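Local coordinates for protein probable starch synthase 4, chloroplastic/amyloplastic (Arabidopsis thaliana, PDB 6GNE) that is probably a plastid starch synthase of the GT-B glycosyltransferase class and binds adenosine-5'-diphosphate and glycans, at residues 309-315 with 338-344; 289-293 with 384-388. All blocks are in the same frame, centred on the assembly; numbering follows the deposited sequence.

Interaction 1 (309-315 with 338-344); sequences RPLVGCI and GGQFVLL. With ADP (adenosine-5'-diphosphate), chain F.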
ATOM      1  N   ARG A 309      -4.757 -27.573  15.785  1.00 54.89           N
ATOM      2  CA  ARG A 309      -3.518 -27.378  15.070  1.00 52.36           C
ATOM      3  C   ARG A 309      -3.587 -25.950  14.501  1.00 46.41           C
ATOM      4  O   ARG A 309      -4.478 -25.654  13.714  1.00 44.23           O
ATOM      5  CB  ARG A 309      -3.375 -28.439  13.982  1.00 54.61           C
ATOM      6  CG  ARG A 309      -1.986 -28.528  13.432  1.00 56.78           C
ATOM      7  CD  ARG A 309      -1.794 -29.648  12.422  1.00 60.42           C
ATOM      8  NE  ARG A 309      -1.002 -30.760  12.945  1.00 65.87           N
ATOM      9  CZ  ARG A 309       0.315 -30.972  12.774  1.00 67.59           C
ATOM     10  NH1 ARG A 309       0.846 -32.064  13.314  1.00 71.08           N
ATOM     11  NH2 ARG A 309       1.118 -30.160  12.072  1.00 66.85           N
ATOM     12  N   PRO A 310      -2.685 -25.049  14.938  1.00 41.89           N
ATOM     13  CA  PRO A 310      -2.754 -23.668  14.467  1.00 40.07           C
ATOM     14  C   PRO A 310      -2.341 -23.533  12.980  1.00 38.79           C
ATOM     15  O   PRO A 310      -1.353 -24.129  12.558  1.00 37.39           O
ATOM     16  CB  PRO A 310      -1.770 -22.940  15.385  1.00 38.45           C
ATOM     17  CG  PRO A 310      -0.777 -23.969  15.730  1.00 38.68           C
ATOM     18  CD  PRO A 310      -1.535 -25.259  15.823  1.00 40.75           C
ATOM     19  N   LEU A 311      -3.139 -22.786  12.222  1.00 38.03           N
ATOM     20  CA  LEU A 311      -2.863 -22.486  10.824  1.00 37.40           C
ATOM     21  C   LEU A 311      -2.173 -21.133  10.761  1.00 35.61           C
ATOM     22  O   LEU A 311      -2.738 -20.132  11.168  1.00 36.46           O
ATOM     23  CB  LEU A 311      -4.162 -22.451  10.016  1.00 37.92           C
ATOM     24  CG  LEU A 311      -4.038 -22.125   8.529  1.00 38.15           C
ATOM     25  CD1 LEU A 311      -3.333 -23.254   7.801  1.00 39.92           C
ATOM     26  CD2 LEU A 311      -5.413 -21.916   7.925  1.00 39.16           C
ATOM     27  N   VAL A 312      -0.946 -21.113  10.258  1.00 35.31           N
ATOM     28  CA  VAL A 312      -0.157 -19.887  10.115  1.00 33.77           C
ATOM     29  C   VAL A 312      -0.301 -19.453   8.670  1.00 33.41           C
ATOM     30  O   VAL A 312      -0.055 -20.227   7.756  1.00 34.30           O
ATOM     31  CB  VAL A 312       1.340 -20.130  10.421  1.00 33.92           C
ATOM     32  CG1 VAL A 312       2.144 -18.844  10.203  1.00 33.62           C
ATOM     33  CG2 VAL A 312       1.539 -20.651  11.855  1.00 34.50           C
ATOM     34  N   GLY A 313      -0.741 -18.227   8.457  1.00 32.50           N
ATOM     35  CA  GLY A 313      -0.874 -17.678   7.102  1.00 31.48           C
ATOM     36  C   GLY A 313       0.145 -16.579   6.844  1.00 30.53           C
ATOM     37  O   GLY A 313       0.683 -15.950   7.774  1.00 29.88           O
ATOM     38  N   CYS A 314       0.445 -16.395   5.565  1.00 30.42           N
ATOM     39  CA  CYS A 314       1.318 -15.355   5.093  1.00 30.52           C
ATOM     40  C   CYS A 314       0.855 -14.981   3.704  1.00 31.03           C
ATOM     41  O   CYS A 314       0.798 -15.845   2.812  1.00 31.23           O
ATOM     42  CB  CYS A 314       2.765 -15.843   5.043  1.00 32.83           C
ATOM     43  SG  CYS A 314       3.921 -14.602   4.412  1.00 34.87           S
ATOM     44  N   ILE A 315       0.525 -13.694   3.525  1.00 31.03           N
ATOM     45  CA  ILE A 315       0.082 -13.097   2.250  1.00 30.88           C
ATOM     46  C   ILE A 315       0.944 -11.886   2.001  1.00 30.25           C
ATOM     47  O   ILE A 315       0.881 -10.907   2.748  1.00 29.71           O
ATOM     48  CB  ILE A 315      -1.376 -12.638   2.311  1.00 30.34           C
ATOM     49  CG1 ILE A 315      -2.300 -13.853   2.489  1.00 31.97           C
ATOM     50  CG2 ILE A 315      -1.743 -11.888   1.042  1.00 30.31           C
ATOM     51  CD1 ILE A 315      -3.653 -13.505   3.040  1.00 32.51           C
ATOM     52  N   GLY A 338       4.418 -28.318  14.971  1.00 38.44           N
ATOM     53  CA  GLY A 338       3.145 -29.013  14.876  1.00 38.75           C
ATOM     54  C   GLY A 338       1.984 -28.167  14.379  1.00 37.66           C
ATOM     55  O   GLY A 338       0.843 -28.445  14.724  1.00 38.02           O
ATOM     56  N   GLY A 339       2.276 -27.125  13.592  1.00 36.04           N
ATOM     57  CA  GLY A 339       1.253 -26.301  12.960  1.00 34.31           C
ATOM     58  C   GLY A 339       1.215 -26.553  11.474  1.00 33.94           C
ATOM     59  O   GLY A 339       1.995 -27.347  10.958  1.00 34.58           O
ATOM     60  N   GLN A 340       0.293 -25.880  10.802  1.00 34.08           N
ATOM     61  CA  GLN A 340       0.180 -25.855   9.345  1.00 34.36           C
ATOM     62  C   GLN A 340       0.492 -24.462   8.827  1.00 32.85           C
ATOM     63  O   GLN A 340       0.429 -23.489   9.569  1.00 32.29           O
ATOM     64  CB  GLN A 340      -1.230 -26.248   8.925  1.00 36.23           C
ATOM     65  CG  GLN A 340      -1.698 -27.602   9.469  1.00 38.43           C
ATOM     66  CD  GLN A 340      -3.130 -27.941   9.100  1.00 40.13           C
ATOM     67  OE1 GLN A 340      -4.016 -27.114   9.234  1.00 41.19           O
ATOM     68  NE2 GLN A 340      -3.360 -29.169   8.653  1.00 41.59           N
ATOM     69  N   PHE A 341       0.852 -24.371   7.556  1.00 32.73           N
ATOM     70  CA  PHE A 341       1.291 -23.124   6.944  1.00 31.42           C
ATOM     71  C   PHE A 341       0.737 -22.966   5.505  1.00 33.15           C
ATOM     72  O   PHE A 341       0.910 -23.853   4.658  1.00 34.61           O
ATOM     73  CB  PHE A 341       2.814 -23.097   6.903  1.00 30.96           C
ATOM     74  CG  PHE A 341       3.394 -21.732   6.722  1.00 29.31           C
ATOM     75  CD1 PHE A 341       3.409 -21.111   5.487  1.00 29.17           C
ATOM     76  CD2 PHE A 341       3.899 -21.057   7.801  1.00 28.98           C
ATOM     77  CE1 PHE A 341       3.918 -19.841   5.325  1.00 28.59           C
ATOM     78  CE2 PHE A 341       4.415 -19.766   7.660  1.00 28.30           C
ATOM     79  CZ  PHE A 341       4.417 -19.155   6.427  1.00 28.13           C
ATOM     80  N   VAL A 342       0.124 -21.817   5.239  1.00 32.87           N
ATOM     81  CA  VAL A 342      -0.365 -21.449   3.925  1.00 33.98           C
ATOM     82  C   VAL A 342       0.281 -20.142   3.491  1.00 33.15           C
ATOM     83  O   VAL A 342       0.087 -19.131   4.146  1.00 32.49           O
ATOM     84  CB  VAL A 342      -1.892 -21.247   3.914  1.00 34.34           C
ATOM     85  CG1 VAL A 342      -2.359 -20.821   2.545  1.00 34.68           C
ATOM     86  CG2 VAL A 342      -2.570 -22.566   4.208  1.00 36.96           C
ATOM     87  N   LEU A 343       1.028 -20.180   2.392  1.00 33.27           N
ATOM     88  CA  LEU A 343       1.649 -18.996   1.826  1.00 32.80           C
ATOM     89  C   LEU A 343       0.907 -18.630   0.548  1.00 33.69           C
ATOM     90  O   LEU A 343       0.680 -19.479  -0.330  1.00 35.05           O
ATOM     91  CB  LEU A 343       3.127 -19.215   1.500  1.00 33.27           C
ATOM     92  CG  LEU A 343       3.887 -18.096   0.788  1.00 33.25           C
ATOM     93  CD1 LEU A 343       3.911 -16.825   1.632  1.00 33.06           C
ATOM     94  CD2 LEU A 343       5.306 -18.504   0.523  1.00 34.12           C
ATOM     95  N   LEU A 344       0.547 -17.359   0.447  1.00 33.78           N
ATOM     96  CA  LEU A 344       0.086 -16.781  -0.798  1.00 35.65           C
ATOM     97  C   LEU A 344       1.001 -15.610  -1.119  1.00 35.06           C
ATOM     98  O   LEU A 344       0.999 -14.618  -0.424  1.00 33.36           O
ATOM     99  CB  LEU A 344      -1.356 -16.316  -0.652  1.00 36.25           C
ATOM    100  CG  LEU A 344      -1.981 -15.611  -1.846  1.00 36.14           C
ATOM    101  CD1 LEU A 344      -1.914 -16.517  -3.051  1.00 37.01           C
ATOM    102  CD2 LEU A 344      -3.426 -15.274  -1.480  1.00 36.15           C
TER
HETATM  103  PB  ADP F 601       3.013  -3.731   0.213  1.00 27.46           P
HETATM  104  O1B ADP F 601       2.414  -2.395  -0.111  1.00 28.85           O
HETATM  105  O2B ADP F 601       2.686  -4.859  -0.722  1.00 27.40           O
HETATM  106  O3B ADP F 601       4.503  -3.616   0.436  1.00 28.09           O
HETATM  107  PA  ADP F 601       0.996  -3.695   2.276  1.00 28.50           P
HETATM  108  O1A ADP F 601       0.804  -4.539   3.502  1.00 29.64           O
HETATM  109  O2A ADP F 601       0.978  -2.208   2.518  1.00 30.69           O
HETATM  110  O3A ADP F 601       2.379  -4.192   1.618  1.00 27.33           O
HETATM  111  O5' ADP F 601      -0.122  -4.010   1.167  1.00 28.95           O
HETATM  112  C5' ADP F 601      -0.329  -5.323   0.644  1.00 29.36           C
HETATM  113  C4' ADP F 601      -1.722  -5.544   0.025  1.00 28.85           C
HETATM  114  O4' ADP F 601      -1.618  -6.430  -1.100  1.00 28.56           O
HETATM  115  C3' ADP F 601      -2.690  -6.242   0.957  1.00 28.13           C
HETATM  116  O3' ADP F 601      -4.011  -5.890   0.583  1.00 27.88           O
HETATM  117  C2' ADP F 601      -2.477  -7.704   0.661  1.00 27.70           C
HETATM  118  O2' ADP F 601      -3.595  -8.504   1.000  1.00 28.75           O
HETATM  119  C1' ADP F 601      -2.277  -7.665  -0.825  1.00 28.36           C
HETATM  120  N9  ADP F 601      -1.433  -8.763  -1.346  1.00 29.82           N
HETATM  121  C8  ADP F 601      -0.099  -8.856  -1.292  1.00 29.22           C
HETATM  122  N7  ADP F 601       0.323  -9.977  -1.918  1.00 29.29           N
HETATM  123  C5  ADP F 601      -0.756 -10.622  -2.389  1.00 29.69           C
HETATM  124  C6  ADP F 601      -1.030 -11.883  -3.146  1.00 29.92           C
HETATM  125  N6  ADP F 601      -0.007 -12.694  -3.517  1.00 28.33           N
HETATM  126  N1  ADP F 601      -2.332 -12.173  -3.432  1.00 29.74           N
HETATM  127  C2  ADP F 601      -3.339 -11.355  -3.031  1.00 30.03           C
HETATM  128  N3  ADP F 601      -3.149 -10.217  -2.343  1.00 29.05           N
HETATM  129  C4  ADP F 601      -1.909  -9.812  -2.001  1.00 29.65           C

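Interaction 2 (289-293 with 384-388); sequences KEENK and YAASD. With ADP (adenosine-5'-diphosphate), chain F.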
ATOM      1  N   LYS A 289     -15.453 -18.388  11.627  1.00 45.82           N
ATOM      2  CA  LYS A 289     -13.992 -18.467  11.488  1.00 45.02           C
ATOM      3  C   LYS A 289     -13.525 -19.922  11.435  1.00 47.38           C
ATOM      4  O   LYS A 289     -12.862 -20.287  10.480  1.00 48.48           O
ATOM      5  CB  LYS A 289     -13.238 -17.720  12.597  1.00 42.04           C
ATOM      6  CG  LYS A 289     -11.772 -17.478  12.270  1.00 37.94           C
ATOM      7  CD  LYS A 289     -11.100 -16.678  13.341  1.00 36.21           C
ATOM      8  CE  LYS A 289      -9.598 -16.560  13.104  1.00 34.88           C
ATOM      9  NZ  LYS A 289      -9.189 -16.019  11.772  1.00 33.59           N
ATOM     10  N   GLU A 290     -13.891 -20.749  12.421  1.00 51.24           N
ATOM     11  CA  GLU A 290     -13.645 -22.198  12.318  1.00 54.45           C
ATOM     12  C   GLU A 290     -14.177 -22.811  11.009  1.00 54.05           C
ATOM     13  O   GLU A 290     -13.504 -23.656  10.417  1.00 56.10           O
ATOM     14  CB  GLU A 290     -14.189 -22.977  13.529  1.00 58.53           C
ATOM     15  CG  GLU A 290     -13.996 -24.520  13.473  1.00 64.04           C
ATOM     16  CD  GLU A 290     -12.551 -25.019  13.126  1.00 66.50           C
ATOM     17  OE1 GLU A 290     -11.553 -24.403  13.587  1.00 67.56           O
ATOM     18  OE2 GLU A 290     -12.398 -26.034  12.383  1.00 68.33           O
ATOM     19  N   GLU A 291     -15.357 -22.385  10.552  1.00 53.90           N
ATOM     20  CA  GLU A 291     -15.912 -22.871   9.277  1.00 55.01           C
ATOM     21  C   GLU A 291     -15.003 -22.525   8.081  1.00 52.50           C
ATOM     22  O   GLU A 291     -14.844 -23.347   7.186  1.00 52.48           O
ATOM     23  CB  GLU A 291     -17.369 -22.398   9.035  1.00 58.07           C
ATOM     24  CG  GLU A 291     -18.452 -23.338   9.586  1.00 63.05           C
ATOM     25  CD  GLU A 291     -19.836 -22.687   9.899  1.00 66.52           C
ATOM     26  OE1 GLU A 291     -20.243 -21.680   9.243  1.00 65.22           O
ATOM     27  OE2 GLU A 291     -20.531 -23.218  10.813  1.00 68.46           O
ATOM     28  N   ASN A 292     -14.405 -21.333   8.079  1.00 49.30           N
ATOM     29  CA  ASN A 292     -13.466 -20.928   7.005  1.00 47.17           C
ATOM     30  C   ASN A 292     -12.140 -21.697   7.097  1.00 44.50           C
ATOM     31  O   ASN A 292     -11.553 -22.091   6.085  1.00 42.51           O
ATOM     32  CB  ASN A 292     -13.203 -19.405   7.010  1.00 46.70           C
ATOM     33  CG  ASN A 292     -14.345 -18.604   6.404  1.00 48.01           C
ATOM     34  OD1 ASN A 292     -14.673 -18.755   5.218  1.00 48.47           O
ATOM     35  ND2 ASN A 292     -14.959 -17.747   7.221  1.00 47.78           N
ATOM     36  N   LYS A 293     -11.679 -21.921   8.318  1.00 43.05           N
ATOM     37  CA  LYS A 293     -10.528 -22.767   8.540  1.00 41.71           C
ATOM     38  C   LYS A 293     -10.751 -24.152   7.927  1.00 42.13           C
ATOM     39  O   LYS A 293      -9.903 -24.652   7.193  1.00 40.33           O
ATOM     40  CB  LYS A 293     -10.198 -22.843  10.028  1.00 40.85           C
ATOM     41  CG  LYS A 293      -8.901 -23.589  10.295  1.00 40.47           C
ATOM     42  CD  LYS A 293      -8.476 -23.429  11.731  1.00 39.54           C
ATOM     43  CE  LYS A 293      -7.267 -24.302  12.015  1.00 39.43           C
ATOM     44  NZ  LYS A 293      -6.742 -24.095  13.387  1.00 38.96           N
ATOM     45  N   TYR A 384      -6.932 -14.924   5.269  1.00 31.84           N
ATOM     46  CA  TYR A 384      -7.069 -14.073   6.472  1.00 31.04           C
ATOM     47  C   TYR A 384      -8.134 -14.695   7.399  1.00 32.13           C
ATOM     48  O   TYR A 384      -7.902 -14.863   8.596  1.00 33.86           O
ATOM     49  CB  TYR A 384      -7.476 -12.639   6.127  1.00 30.73           C
ATOM     50  CG  TYR A 384      -6.419 -11.773   5.456  1.00 30.54           C
ATOM     51  CD1 TYR A 384      -5.214 -11.455   6.106  1.00 29.94           C
ATOM     52  CD2 TYR A 384      -6.641 -11.217   4.191  1.00 31.03           C
ATOM     53  CE1 TYR A 384      -4.251 -10.644   5.508  1.00 29.04           C
ATOM     54  CE2 TYR A 384      -5.674 -10.398   3.572  1.00 31.44           C
ATOM     55  CZ  TYR A 384      -4.480 -10.105   4.231  1.00 29.67           C
ATOM     56  OH  TYR A 384      -3.555  -9.291   3.615  1.00 27.87           O
ATOM     57  N   ALA A 385      -9.290 -15.048   6.853  1.00 31.54           N
ATOM     58  CA  ALA A 385     -10.367 -15.621   7.637  1.00 32.48           C
ATOM     59  C   ALA A 385      -9.984 -16.928   8.320  1.00 33.26           C
ATOM     60  O   ALA A 385     -10.229 -17.092   9.520  1.00 33.32           O
ATOM     61  CB  ALA A 385     -11.580 -15.865   6.752  1.00 33.74           C
ATOM     62  N   ALA A 386      -9.392 -17.851   7.554  1.00 33.36           N
ATOM     63  CA  ALA A 386      -9.068 -19.180   8.065  1.00 35.06           C
ATOM     64  C   ALA A 386      -7.926 -19.224   9.096  1.00 33.67           C
ATOM     65  O   ALA A 386      -7.934 -20.064   9.980  1.00 33.33           O
ATOM     66  CB  ALA A 386      -8.746 -20.129   6.914  1.00 36.08           C
ATOM     67  N   SER A 387      -6.963 -18.332   8.967  1.00 32.48           N
ATOM     68  CA  SER A 387      -5.713 -18.461   9.710  1.00 33.20           C
ATOM     69  C   SER A 387      -5.887 -18.069  11.183  1.00 32.65           C
ATOM     70  O   SER A 387      -6.688 -17.201  11.502  1.00 32.96           O
ATOM     71  CB  SER A 387      -4.603 -17.636   9.035  1.00 32.26           C
ATOM     72  OG  SER A 387      -4.892 -16.256   9.082  1.00 31.41           O
ATOM     73  N   ASP A 388      -5.145 -18.747  12.055  1.00 32.42           N
ATOM     74  CA  ASP A 388      -5.064 -18.411  13.469  1.00 32.04           C
ATOM     75  C   ASP A 388      -3.947 -17.417  13.751  1.00 31.20           C
ATOM     76  O   ASP A 388      -4.036 -16.615  14.701  1.00 29.46           O
ATOM     77  CB  ASP A 388      -4.788 -19.650  14.269  1.00 32.99           C
ATOM     78  CG  ASP A 388      -5.835 -20.688  14.056  1.00 35.13           C
ATOM     79  OD1 ASP A 388      -7.014 -20.385  14.353  1.00 36.28           O
ATOM     80  OD2 ASP A 388      -5.478 -21.773  13.536  1.00 36.49           O
TER
HETATM   81  PB  ADP F 601       3.013  -3.731   0.213  1.00 27.46           P
HETATM   82  O1B ADP F 601       2.414  -2.395  -0.111  1.00 28.85           O
HETATM   83  O2B ADP F 601       2.686  -4.859  -0.722  1.00 27.40           O
HETATM   84  O3B ADP F 601       4.503  -3.616   0.436  1.00 28.09           O
HETATM   85  PA  ADP F 601       0.996  -3.695   2.276  1.00 28.50           P
HETATM   86  O1A ADP F 601       0.804  -4.539   3.502  1.00 29.64           O
HETATM   87  O2A ADP F 601       0.978  -2.208   2.518  1.00 30.69           O
HETATM   88  O3A ADP F 601       2.379  -4.192   1.618  1.00 27.33           O
HETATM   89  O5' ADP F 601      -0.122  -4.010   1.167  1.00 28.95           O
HETATM   90  C5' ADP F 601      -0.329  -5.323   0.644  1.00 29.36           C
HETATM   91  C4' ADP F 601      -1.722  -5.544   0.025  1.00 28.85           C
HETATM   92  O4' ADP F 601      -1.618  -6.430  -1.100  1.00 28.56           O
HETATM   93  C3' ADP F 601      -2.690  -6.242   0.957  1.00 28.13           C
HETATM   94  O3' ADP F 601      -4.011  -5.890   0.583  1.00 27.88           O
HETATM   95  C2' ADP F 601      -2.477  -7.704   0.661  1.00 27.70           C
HETATM   96  O2' ADP F 601      -3.595  -8.504   1.000  1.00 28.75           O
HETATM   97  C1' ADP F 601      -2.277  -7.665  -0.825  1.00 28.36           C
HETATM   98  N9  ADP F 601      -1.433  -8.763  -1.346  1.00 29.82           N
HETATM   99  C8  ADP F 601      -0.099  -8.856  -1.292  1.00 29.22           C
HETATM  100  N7  ADP F 601       0.323  -9.977  -1.918  1.00 29.29           N
HETATM  101  C5  ADP F 601      -0.756 -10.622  -2.389  1.00 29.69           C
HETATM  102  C6  ADP F 601      -1.030 -11.883  -3.146  1.00 29.92           C
HETATM  103  N6  ADP F 601      -0.007 -12.694  -3.517  1.00 28.33           N
HETATM  104  N1  ADP F 601      -2.332 -12.173  -3.432  1.00 29.74           N
HETATM  105  C2  ADP F 601      -3.339 -11.355  -3.031  1.00 30.03           C
HETATM  106  N3  ADP F 601      -3.149 -10.217  -2.343  1.00 29.05           N
HETATM  107  C4  ADP F 601      -1.909  -9.812  -2.001  1.00 29.65           C
HETATM  108  O   HOH W   1      -8.178 -22.552  15.329  1.00 33.87           O

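Interaction 1 (309-315 with 338-344)
Arg-309 lies across the start of 338-344. Its CB is directed toward that segment, and with CG anti to the backbone N (chi1 -165°) the chain passes over the Gly-338/Gly-339 backbone: CG sits 3.1 Å from Gly-338 O, CD packs on Gln-340 CG, and NE is held by a salt bridge to Glu-306. A bend at chi3 then lays CZ and one guanidinium face over the Gly-338 carbonyl. At the tip, NH2 reaches Gly-339 O, close to the guanidinium plane, in a weak hydrogen bond (3.2 Å, 126° at the hydrogen). Gln-340 crosses Arg-309 at about a right angle, and its amide is satisfied by Arg-297 and Ser-303 O.

Beyond this end the chains run as neighbouring parallel strands, the two strands of a beta-alpha-beta unit with helix 324-336 between them, inside the six-stranded parallel sheet of a Rossmann-like GT-B domain. The ladder begins with Gln-340 N to Pro-310 O. Val-312 N then donates to Gln-340 O at 2.8 Å, Val-342 N to Val-312 O, and Leu-344 N to Cys-314 O at 2.8 Å and 174°; the bond from Cys-314 N to Val-342 O is more bent.

On the face covered by helix 324-336, Val-312 CG1 meets the Phe-341 ring at CE2 (3.5 Å), and Val-312 O lies over one face of that ring, toward its rim. Nearby, Cys-314 SG touches Leu-343 CD1 at 3.6 Å. The other face carries Leu-311 CD1 against Val-342 CG2, beneath helix 287-300. Further along this face, under helix 377-386, Ile-315 and Leu-344 meet the nucleotide: Ile-315 CG2 approaches C4 of the ADP adenine at 3.7 Å, and Leu-344 CG comes within 3.8 Å of adenine N1.

Interaction 2 (289-293 with 384-388)
In the C-terminal Rossmann-like half of the GT-B fold, which holds the adenine and ribose of ADP, helices 287-300 and 377-386 meet where the second ends and its chain turns into strand 389-392. Lys-289 is extended to CE and then bends at chi4 (55°), bringing NZ to Ala-385 O at 2.7 Å, from above the carbonyl plane, and to Ser-387 O at 2.8 Å; Tyr-409 O is a third acceptor. The buried ammonium ties three backbone carbonyls together and probably complements the negative end of the helix dipole.

Between the helices the CA atoms of Lys-293 and Ala-386 come within 3.9 Å, as the small methyl of Ala-386 allows: its CB fits against Asn-292 O and Lys-293 CA. Ala-385 CB packs on Asn-292, whose ND2 bonds to Ala-279 O. In the last turn of helix 377-386, Tyr-384 has its CB directed away from 289-293 and shares a 2.7 Å hydrogen bond between OH and ADP O2'. Fully extended, Lys-293 crosses Asp-388 at about a right angle and forms a salt bridge from NZ to the syn lone pair of OD2 (2.6 Å), while a water accepts from NZ and donates to OD1.

Both contacts are largely buried in the same half of the molecule, their centres about 11 Å apart, and interaction 1 is nested along the chain inside the loop closed by interaction 2. Interaction 1 runs from a partly exposed polar end at Arg-309 into the apolar, ladder-bonded sheet interior; interaction 2 lies on one side of that sheet and relies on lysine ammonium groups, carbonyls and a carboxylate. They meet directly at the start of strand 311-317: Lys-293 NZ probably bonds Arg-309 O, and Asp-388 OD2 probably accepts from Leu-311 N. At the other end Ile-315 CD1 packs on Tyr-384 CZ, and the two contacts reach ADP at adenine and ribose respectively.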